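Intracellular exo-alpha-(1->5)-L-arabinofuranosidase (Bifidobacterium longum, PDB 2Y2W) hydrolyses terminal non-reducing alpha-L-arabinofuranoside residues in arabinans and arabinoxylan, helping to break down plant cell-wall polysaccharide. Local coordinates at residues L250-S255 with E276-V281; D333-F338 with R401-S406. One frame throughout, in Å; residues are numbered along the deposited sequence.

Interactions 1 and 2 are two strand pairings of one closed eight-stranded parallel barrel, their centres about 10 Å apart. Interaction 1 joins the fifth and sixth strands, interaction 2 the seventh and eighth, and the sixth and seventh strands are neighbours: V281 O lies 2.8 Å from S337 N and V281 N 3.1 Å from A335 O, both probable backbone hydrogen bonds. I334 also packs on L278 and F280. Both pairings lead toward the active site. G254 lies about 8 Å from the side chain of E215, the probable acid/base, and the side chain of S406 about 6 Å from that of E340, the probable nucleophile.

Interaction 1. Residues L250-S255 with E276-V281; sequences LVACGS and ENLDFV
L250 and D279 meet just ahead of a parallel strand pairing, the closing step of a beta-alpha-beta unit in the (beta/alpha)8 barrel: strand 249-252, helix 265-274, strand 280-287. V251 pairs with F280 and A252 with V281.

Four hydrogen bonds tie the segments. L250 O accepts two of them, from D279 N and from F280 N, each at 3.1 Å; the first donor lies in the carbonyl plane, the second is tilted 27° from it. A252 N then gives a nearly straight bond to F280 O, 3.2 Å long, coming from above that carbonyl's plane. The fourth bond uses a side chain. D279 CG stands anti to its own carbonyl carbon (chi1 -59°), and the carboxylate takes the N-H of L250 on the anti side of OD2 at 3.0 Å. L250 is thus held through both its N and its O by D279, just before the sixth strand begins at F280.

Apolar contacts fall on both faces of the sheet. On one, both methyls of V251 rest against F280 CB, CG2 at 3.8 Å, while the phenyl ring leads away from the pair; M209 of strand 209-212 touches both side chains. On the other, A252 CB meets the two methyls of L278, with CD1 at 3.7 Å. The L250 side chain packs against helix 227-244, on A238 and M241, with CD1 close to N277 O.

Beyond the paired residues the chain turns into a loop at the C-terminal, catalytic end of the barrel. There G254 N donates a hydrogen bond to S282 OG, and V281 CG2, anti to its backbone N, lies 4.2 Å from G254 CA.

Interaction 2. Residues D333-F338 with R401-S406; sequences DIALSF and RVRSAS
R401 CG stands anti to its backbone N (chi1 -160°) and the chain bends at chi2 (66°), passing L336 CD1 on the way to I334. There NE and NH2 grip I334 O side-on, at 3.1 and 3.2 Å, from the same face of its carbonyl plane. D333 OD2 lies over one face of the guanidinium, an attraction of charges only; the salt bridge of R401 is with D322.

The strands run parallel, interrupted by a beta bulge between L336 and S337. L336 N bonds straight to R401 O at 2.7 Å, R403 N reaches L336 O weakly, and past the bulge F338 N bonds to S404 O and S406 N to F338 O (2.8 Å). S337, S404 and S406 hydroxyls share one water, 2.7 Å from S404 OG and from S406 OG. On the other face V402 CG2 meets L336 CB at 3.8 Å, and F338 CB meets A405 CB.

These are the seventh and eighth strands of the (beta/alpha)8 barrel. Helix 307-327 packs on L336 and F338, helix 382-397 places L395 on F338, V402 and A405, and strand 280-287 flanks 335-341.

Interaction 1. Residues L250-S255 with E276-V281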
ATOM      1  N   LEU D 250      15.551  16.628  -1.597  1.00 28.05           N
ATOM      2  CA  LEU D 250      14.824  15.552  -0.919  1.00 28.05           C
ATOM      3  C   LEU D 250      15.698  14.642  -0.060  1.00 28.10           C
ATOM      4  O   LEU D 250      16.771  14.205  -0.484  1.00 27.91           O
ATOM      5  CB  LEU D 250      14.036  14.729  -1.941  1.00 28.01           C
ATOM      6  CG  LEU D 250      13.083  15.537  -2.830  1.00 28.19           C
ATOM      7  CD1 LEU D 250      12.571  14.694  -3.984  1.00 28.32           C
ATOM      8  CD2 LEU D 250      11.925  16.122  -2.028  1.00 27.72           C
ATOM      9  N   VAL D 251      15.207  14.359   1.146  1.00 28.30           N
ATOM     10  CA  VAL D 251      15.941  13.574   2.141  1.00 28.61           C
ATOM     11  C   VAL D 251      15.319  12.191   2.325  1.00 28.85           C
ATOM     12  O   VAL D 251      14.127  12.073   2.624  1.00 28.75           O
ATOM     13  CB  VAL D 251      15.983  14.288   3.523  1.00 28.55           C
ATOM     14  CG1 VAL D 251      16.953  13.585   4.466  1.00 28.34           C
ATOM     15  CG2 VAL D 251      16.355  15.757   3.372  1.00 28.45           C
ATOM     16  N   ALA D 252      16.135  11.155   2.143  1.00 29.34           N
ATOM     17  CA  ALA D 252      15.730   9.781   2.424  1.00 29.87           C
ATOM     18  C   ALA D 252      16.132   9.398   3.838  1.00 30.34           C
ATOM     19  O   ALA D 252      17.170   9.845   4.333  1.00 30.24           O
ATOM     20  CB  ALA D 252      16.358   8.827   1.431  1.00 29.79           C
ATOM     21  N   CYS D 253      15.303   8.579   4.483  1.00 31.09           N
ATOM     22  CA  CYS D 253      15.603   8.047   5.810  1.00 31.89           C
ATOM     23  C   CYS D 253      16.824   7.141   5.743  1.00 32.23           C
ATOM     24  O   CYS D 253      16.908   6.260   4.886  1.00 32.18           O
ATOM     25  CB  CYS D 253      14.422   7.249   6.369  1.00 32.02           C
ATOM     26  SG  CYS D 253      12.884   8.162   6.604  1.00 32.92           S
ATOM     27  N   GLY D 254      17.773   7.377   6.641  1.00 32.80           N
ATOM     28  CA  GLY D 254      18.921   6.500   6.792  1.00 33.68           C
ATOM     29  C   GLY D 254      18.703   5.645   8.018  1.00 34.42           C
ATOM     30  O   GLY D 254      17.599   5.145   8.244  1.00 34.42           O
ATOM     31  N   SER D 255      19.753   5.486   8.817  1.00 35.20           N
ATOM     32  CA  SER D 255      19.648   4.753  10.071  1.00 36.02           C
ATOM     33  C   SER D 255      19.249   5.668  11.226  1.00 36.56           C
ATOM     34  O   SER D 255      19.615   6.851  11.262  1.00 36.63           O
ATOM     35  CB  SER D 255      20.954   4.019  10.383  1.00 36.03           C
ATOM     36  OG  SER D 255      21.159   2.943   9.480  1.00 36.18           O
ATOM     37  N   GLU D 276      18.786   8.844  -8.257  1.00 31.67           N
ATOM     38  CA  GLU D 276      18.555   9.954  -9.187  1.00 32.01           C
ATOM     39  C   GLU D 276      17.772  11.147  -8.630  1.00 31.85           C
ATOM     40  O   GLU D 276      18.105  12.295  -8.928  1.00 31.83           O
ATOM     41  CB  GLU D 276      17.911   9.458 -10.490  1.00 32.22           C
ATOM     42  CG  GLU D 276      18.911   9.218 -11.631  1.00 33.46           C
ATOM     43  CD  GLU D 276      19.646  10.490 -12.082  1.00 35.09           C
ATOM     44  OE1 GLU D 276      19.117  11.612 -11.887  1.00 35.60           O
ATOM     45  OE2 GLU D 276      20.761  10.365 -12.637  1.00 35.44           O
ATOM     46  N   ASN D 277      16.749  10.875  -7.822  1.00 31.65           N
ATOM     47  CA  ASN D 277      15.871  11.934  -7.318  1.00 31.48           C
ATOM     48  C   ASN D 277      16.109  12.303  -5.856  1.00 31.51           C
ATOM     49  O   ASN D 277      15.328  13.048  -5.256  1.00 31.51           O
ATOM     50  CB  ASN D 277      14.406  11.563  -7.553  1.00 31.37           C
ATOM     51  CG  ASN D 277      14.106  11.291  -9.012  1.00 31.16           C
ATOM     52  OD1 ASN D 277      13.762  10.172  -9.385  1.00 31.04           O
ATOM     53  ND2 ASN D 277      14.248  12.312  -9.849  1.00 30.92           N
ATOM     54  N   LEU D 278      17.194  11.782  -5.291  1.00 31.48           N
ATOM     55  CA  LEU D 278      17.568  12.091  -3.918  1.00 31.48           C
ATOM     56  C   LEU D 278      18.736  13.062  -3.867  1.00 31.49           C
ATOM     57  O   LEU D 278      19.560  13.118  -4.784  1.00 31.47           O
ATOM     58  CB  LEU D 278      17.904  10.817  -3.134  1.00 31.46           C
ATOM     59  CG  LEU D 278      16.745   9.895  -2.743  1.00 31.32           C
ATOM     60  CD1 LEU D 278      17.291   8.631  -2.113  1.00 30.88           C
ATOM     61  CD2 LEU D 278      15.757  10.589  -1.805  1.00 30.98           C
ATOM     62  N   ASP D 279      18.795  13.821  -2.780  1.00 31.46           N
ATOM     63  CA  ASP D 279      19.829  14.822  -2.589  1.00 31.59           C
ATOM     64  C   ASP D 279      20.547  14.614  -1.257  1.00 31.57           C
ATOM     65  O   ASP D 279      21.726  14.945  -1.119  1.00 31.50           O
ATOM     66  CB  ASP D 279      19.207  16.217  -2.658  1.00 31.67           C
ATOM     67  CG  ASP D 279      18.505  16.475  -3.982  1.00 32.15           C
ATOM     68  OD1 ASP D 279      19.203  16.789  -4.973  1.00 32.13           O
ATOM     69  OD2 ASP D 279      17.257  16.363  -4.031  1.00 32.06           O
ATOM     70  N   PHE D 280      19.826  14.055  -0.290  1.00 31.59           N
ATOM     71  CA  PHE D 280      20.356  13.822   1.045  1.00 31.67           C
ATOM     72  C   PHE D 280      20.041  12.422   1.545  1.00 31.70           C
ATOM     73  O   PHE D 280      19.109  11.771   1.070  1.00 31.61           O
ATOM     74  CB  PHE D 280      19.775  14.829   2.037  1.00 31.72           C
ATOM     75  CG  PHE D 280      20.325  16.218   1.899  1.00 31.75           C
ATOM     76  CD1 PHE D 280      21.459  16.604   2.606  1.00 31.61           C
ATOM     77  CD2 PHE D 280      19.692  17.150   1.082  1.00 31.85           C
ATOM     78  CE1 PHE D 280      21.964  17.896   2.496  1.00 32.15           C
ATOM     79  CE2 PHE D 280      20.190  18.447   0.962  1.00 32.20           C
ATOM     80  CZ  PHE D 280      21.329  18.821   1.670  1.00 32.29           C
ATOM     81  N   VAL D 281      20.842  11.974   2.506  1.00 31.81           N
ATOM     82  CA  VAL D 281      20.537  10.797   3.308  1.00 31.88           C
ATOM     83  C   VAL D 281      20.637  11.218   4.776  1.00 32.07           C
ATOM     84  O   VAL D 281      21.569  11.925   5.161  1.00 32.07           O
ATOM     85  CB  VAL D 281      21.460   9.590   2.959  1.00 31.83           C
ATOM     86  CG1 VAL D 281      22.943   9.942   3.118  1.00 31.82           C
ATOM     87  CG2 VAL D 281      21.087   8.354   3.775  1.00 31.66           C
TER

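Interaction 2. Residues D333-F338 with R401-S406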
ATOM      1  N   ASP D 333      26.909  13.809  -5.978  1.00 32.37           N
ATOM      2  CA  ASP D 333      27.069  13.267  -4.632  1.00 31.94           C
ATOM      3  C   ASP D 333      25.805  13.442  -3.801  1.00 31.58           C
ATOM      4  O   ASP D 333      25.152  14.485  -3.859  1.00 31.63           O
ATOM      5  CB  ASP D 333      28.225  13.959  -3.910  1.00 32.13           C
ATOM      6  CG  ASP D 333      29.553  13.270  -4.129  1.00 32.40           C
ATOM      7  OD1 ASP D 333      29.658  12.433  -5.053  1.00 33.40           O
ATOM      8  OD2 ASP D 333      30.497  13.573  -3.367  1.00 32.12           O
ATOM      9  N   ILE D 334      25.469  12.414  -3.028  1.00 31.05           N
ATOM     10  CA  ILE D 334      24.436  12.514  -2.009  1.00 30.49           C
ATOM     11  C   ILE D 334      25.086  13.064  -0.745  1.00 30.31           C
ATOM     12  O   ILE D 334      25.988  12.439  -0.182  1.00 30.18           O
ATOM     13  CB  ILE D 334      23.791  11.135  -1.693  1.00 30.44           C
ATOM     14  CG1 ILE D 334      23.263  10.446  -2.964  1.00 30.14           C
ATOM     15  CG2 ILE D 334      22.713  11.264  -0.607  1.00 30.29           C
ATOM     16  CD1 ILE D 334      22.161  11.189  -3.704  1.00 29.96           C
ATOM     17  N   ALA D 335      24.636  14.240  -0.316  1.00 30.12           N
ATOM     18  CA  ALA D 335      25.119  14.843   0.925  1.00 30.08           C
ATOM     19  C   ALA D 335      24.470  14.189   2.146  1.00 30.12           C
ATOM     20  O   ALA D 335      23.408  13.570   2.044  1.00 30.01           O
ATOM     21  CB  ALA D 335      24.871  16.345   0.923  1.00 29.99           C
ATOM     22  N   LEU D 336      25.123  14.327   3.295  1.00 30.26           N
ATOM     23  CA  LEU D 336      24.612  13.785   4.545  1.00 30.56           C
ATOM     24  C   LEU D 336      23.811  14.831   5.302  1.00 30.99           C
ATOM     25  O   LEU D 336      24.173  16.014   5.320  1.00 31.11           O
ATOM     26  CB  LEU D 336      25.760  13.270   5.418  1.00 30.48           C
ATOM     27  CG  LEU D 336      26.179  11.798   5.323  1.00 30.14           C
ATOM     28  CD1 LEU D 336      26.523  11.365   3.897  1.00 29.72           C
ATOM     29  CD2 LEU D 336      27.350  11.537   6.257  1.00 29.76           C
ATOM     30  N   SER D 337      22.722  14.385   5.922  1.00 31.36           N
ATOM     31  CA  SER D 337      21.862  15.254   6.715  1.00 31.74           C
ATOM     32  C   SER D 337      21.681  14.697   8.124  1.00 32.02           C
ATOM     33  O   SER D 337      20.843  13.818   8.353  1.00 32.24           O
ATOM     34  CB  SER D 337      20.503  15.435   6.030  1.00 31.77           C
ATOM     35  OG  SER D 337      19.676  16.334   6.751  1.00 31.92           O
ATOM     36  N   PHE D 338      22.472  15.206   9.065  1.00 32.26           N
ATOM     37  CA  PHE D 338      22.356  14.828  10.472  1.00 32.49           C
ATOM     38  C   PHE D 338      21.143  15.491  11.125  1.00 32.68           C
ATOM     39  O   PHE D 338      21.277  16.291  12.051  1.00 32.52           O
ATOM     40  CB  PHE D 338      23.642  15.179  11.228  1.00 32.49           C
ATOM     41  CG  PHE D 338      24.513  13.994  11.523  1.00 32.73           C
ATOM     42  CD1 PHE D 338      25.421  13.527  10.580  1.00 33.10           C
ATOM     43  CD2 PHE D 338      24.423  13.340  12.749  1.00 32.91           C
ATOM     44  CE1 PHE D 338      26.227  12.427  10.856  1.00 33.61           C
ATOM     45  CE2 PHE D 338      25.223  12.241  13.033  1.00 33.06           C
ATOM     46  CZ  PHE D 338      26.128  11.784  12.087  1.00 33.50           C
ATOM     47  N   ARG D 401      30.835  16.753   3.549  1.00 31.60           N
ATOM     48  CA  ARG D 401      29.858  15.740   3.177  1.00 31.22           C
ATOM     49  C   ARG D 401      28.573  15.898   3.985  1.00 30.90           C
ATOM     50  O   ARG D 401      27.495  15.529   3.519  1.00 30.97           O
ATOM     51  CB  ARG D 401      30.444  14.338   3.350  1.00 31.31           C
ATOM     52  CG  ARG D 401      29.726  13.258   2.554  1.00 31.43           C
ATOM     53  CD  ARG D 401      29.897  13.457   1.052  1.00 31.89           C
ATOM     54  NE  ARG D 401      29.042  12.558   0.280  1.00 32.26           N
ATOM     55  CZ  ARG D 401      29.358  11.305  -0.040  1.00 32.53           C
ATOM     56  NH1 ARG D 401      30.518  10.779   0.346  1.00 32.38           N
ATOM     57  NH2 ARG D 401      28.511  10.571  -0.748  1.00 32.49           N
ATOM     58  N   VAL D 402      28.698  16.443   5.192  1.00 30.42           N
ATOM     59  CA  VAL D 402      27.539  16.777   6.012  1.00 29.94           C
ATOM     60  C   VAL D 402      27.177  18.242   5.771  1.00 29.73           C
ATOM     61  O   VAL D 402      27.739  19.150   6.387  1.00 29.70           O
ATOM     62  CB  VAL D 402      27.791  16.506   7.519  1.00 29.93           C
ATOM     63  CG1 VAL D 402      26.558  16.861   8.347  1.00 29.73           C
ATOM     64  CG2 VAL D 402      28.178  15.049   7.743  1.00 29.74           C
ATOM     65  N   ARG D 403      26.239  18.461   4.857  1.00 29.38           N
ATOM     66  CA  ARG D 403      25.842  19.813   4.474  1.00 29.01           C
ATOM     67  C   ARG D 403      24.604  20.299   5.232  1.00 28.72           C
ATOM     68  O   ARG D 403      24.145  21.423   5.029  1.00 28.72           O
ATOM     69  CB  ARG D 403      25.631  19.898   2.957  1.00 29.09           C
ATOM     70  CG  ARG D 403      26.848  19.496   2.113  1.00 29.03           C
ATOM     71  CD  ARG D 403      28.052  20.416   2.313  1.00 29.41           C
ATOM     72  NE  ARG D 403      27.746  21.818   2.025  1.00 29.74           N
ATOM     73  CZ  ARG D 403      28.626  22.812   2.093  1.00 29.52           C
ATOM     74  NH1 ARG D 403      29.886  22.576   2.436  1.00 29.55           N
ATOM     75  NH2 ARG D 403      28.244  24.051   1.813  1.00 29.29           N
ATOM     76  N   SER D 404      24.074  19.448   6.107  1.00 28.46           N
ATOM     77  CA  SER D 404      22.936  19.806   6.951  1.00 28.10           C
ATOM     78  C   SER D 404      22.951  19.035   8.262  1.00 27.94           C
ATOM     79  O   SER D 404      23.317  17.861   8.297  1.00 27.95           O
ATOM     80  CB  SER D 404      21.616  19.555   6.223  1.00 28.01           C
ATOM     81  OG  SER D 404      20.524  20.024   6.993  1.00 27.88           O
ATOM     82  N   ALA D 405      22.549  19.710   9.334  1.00 27.71           N
ATOM     83  CA  ALA D 405      22.401  19.089  10.644  1.00 27.59           C
ATOM     84  C   ALA D 405      21.276  19.759  11.431  1.00 27.47           C
ATOM     85  O   ALA D 405      21.166  20.987  11.452  1.00 27.48           O
ATOM     86  CB  ALA D 405      23.712  19.143  11.421  1.00 27.57           C
ATOM     87  N   SER D 406      20.438  18.946  12.067  1.00 27.28           N
ATOM     88  CA  SER D 406      19.340  19.459  12.875  1.00 27.27           C
ATOM     89  C   SER D 406      19.434  18.933  14.296  1.00 27.25           C
ATOM     90  O   SER D 406      19.283  17.731  14.529  1.00 27.36           O
ATOM     91  CB  SER D 406      17.984  19.085  12.267  1.00 27.25           C
ATOM     92  OG  SER D 406      17.945  19.352  10.878  1.00 27.05           O
TER
HETATM   93  O   HOH W   1      19.671  18.443   8.993  1.00 25.76           O